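Local coordinates for putative NADPH-dependent oxidoreductase (Desulfitobacterium hafniense DCB-2, PDB 3DB2), which probably catalyses an NADPH-dependent oxidation or reduction, as a two-domain, Rossmann-fold member of the Gfo/Idh/MocA family, at the interface of chains A and B. Sequence-based numbering; all coordinates share one arbitrary frame. Chains: chain A/B, putative NADPH-dependent oxidoreductase.

The interface of chains A and B. Residues chain A 149-151, 228-230; chain B 218, 230, 234.
The phenol oxygen OH of B:Tyr230 is gripped from both chains: it donates to the carboxylate oxygen OE2 of A:Glu151 at 2.7 Å and accepts from the amide NE2 of B:Gln218 at 3.0 Å. This hub illustrates how two beta-sheet faces can pair in a dimer, here through the C-terminal domains of a Gfo/Idh/MocA-type oxidoreductase; the two-fold contact may be the biological dimer, which the structure alone does not show. A:Glu151, from strand 147-155, is met on the anti side of OE2, 21° out of the carboxylate plane, which is turned 83° from the ring. Next to this bond the same ring lies nearly flat on its symmetry mate A:Tyr230, centroids 4.1 Å apart, each placing CG over the centre of the other. Both tyrosines turn CG anti to the backbone N (chi1 161°), which carries the rings from strands 228-234 to the axis. B:Gln218 reaches past A:Gln228 in the opposite direction, its extended chain bringing OE1 over the carbonyl carbon of A:Ala229. There OE1 and A:Ala229 O, both acceptors, sit 3.1 Å apart without a hydrogen bond; a water 2.7 Å from OE1 links it to NE2 of A:Gln228. The amide's orientation is favoured instead by its NE2, which besides the phenol makes a weak bond to A:Ile150 O. At the margin, ND2 of B:Asn234 approaches OG of A:Ser149, again weakly, at 3.4 Å.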
# COMPACT_ATOMS: atom_id res chain seq x y z
N SER A 149 -2.05 -5.91 9.22
CA SER A 149 -1.91 -5.83 7.76
C SER A 149 -0.43 -5.68 7.35
O SER A 149 0.44 -5.31 8.12
CB SER A 149 -2.72 -4.67 7.20
OG SER A 149 -2.26 -3.41 7.62
N ILE A 150 -0.20 -5.97 6.06
CA ILE A 150 1.11 -5.81 5.44
C ILE A 150 0.92 -5.13 4.09
O ILE A 150 -0.07 -5.36 3.42
CB ILE A 150 1.85 -7.14 5.27
CG1 ILE A 150 2.27 -7.77 6.59
CG2 ILE A 150 3.05 -6.99 4.32
CD1 ILE A 150 2.81 -9.18 6.40
N GLU A 151 1.88 -4.27 3.71
CA GLU A 151 1.88 -3.68 2.38
C GLU A 151 3.21 -4.02 1.70
O GLU A 151 4.23 -3.70 2.29
CB GLU A 151 1.74 -2.15 2.42
CG GLU A 151 0.50 -1.74 3.19
CD GLU A 151 0.65 -0.34 3.78
OE1 GLU A 151 1.78 0.21 3.83
OE2 GLU A 151 -0.39 0.17 4.24
N GLN A 228 -4.65 -9.18 6.70
CA GLN A 228 -4.83 -8.63 5.36
C GLN A 228 -3.53 -8.15 4.75
O GLN A 228 -2.60 -7.83 5.50
CB GLN A 228 -5.77 -7.43 5.41
CG GLN A 228 -7.18 -7.79 5.81
CD GLN A 228 -8.15 -6.64 5.85
OE1 GLN A 228 -9.00 -6.58 6.75
NE2 GLN A 228 -8.08 -5.75 4.86
N ALA A 229 -3.48 -8.09 3.43
CA ALA A 229 -2.30 -7.50 2.78
C ALA A 229 -2.69 -6.79 1.47
O ALA A 229 -3.71 -7.11 0.86
CB ALA A 229 -1.22 -8.52 2.52
N TYR A 230 -1.84 -5.84 1.12
CA TYR A 230 -1.79 -5.10 -0.12
C TYR A 230 -0.53 -5.48 -0.89
O TYR A 230 0.53 -5.54 -0.25
CB TYR A 230 -1.79 -3.59 0.16
CG TYR A 230 -1.29 -2.78 -1.00
CD1 TYR A 230 -2.06 -2.65 -2.16
CD2 TYR A 230 -0.04 -2.17 -0.95
CE1 TYR A 230 -1.57 -1.91 -3.22
CE2 TYR A 230 0.44 -1.42 -2.02
CZ TYR A 230 -0.35 -1.31 -3.14
OH TYR A 230 0.08 -0.58 -4.24
N GLN B 218 -8.22 -2.08 4.10
CA GLN B 218 -7.37 -1.85 2.93
C GLN B 218 -8.34 -1.61 1.76
O GLN B 218 -9.17 -2.45 1.46
CB GLN B 218 -6.44 -3.00 2.69
CG GLN B 218 -5.34 -3.02 3.75
CD GLN B 218 -4.25 -4.04 3.50
OE1 GLN B 218 -4.57 -5.19 3.21
NE2 GLN B 218 -2.98 -3.67 3.60
N TYR B 230 -4.26 2.88 -3.50
CA TYR B 230 -4.42 2.08 -2.31
C TYR B 230 -4.57 3.01 -1.10
O TYR B 230 -3.78 3.96 -1.02
CB TYR B 230 -3.21 1.17 -2.12
CG TYR B 230 -3.08 0.67 -0.70
CD1 TYR B 230 -3.98 -0.28 -0.20
CD2 TYR B 230 -2.07 1.14 0.13
CE1 TYR B 230 -3.84 -0.72 1.10
CE2 TYR B 230 -1.94 0.70 1.44
CZ TYR B 230 -2.84 -0.23 1.90
OH TYR B 230 -2.76 -0.71 3.19
N ASN B 234 -6.01 2.05 9.72
CA ASN B 234 -5.76 1.01 10.70
C ASN B 234 -5.82 1.62 12.09
O ASN B 234 -5.19 2.67 12.26
CB ASN B 234 -4.40 0.42 10.30
CG ASN B 234 -4.07 -0.86 11.03
OD1 ASN B 234 -4.32 -0.87 12.23
ND2 ASN B 234 -3.55 -1.86 10.31
O HOH W 1 -6.65 -6.62 2.29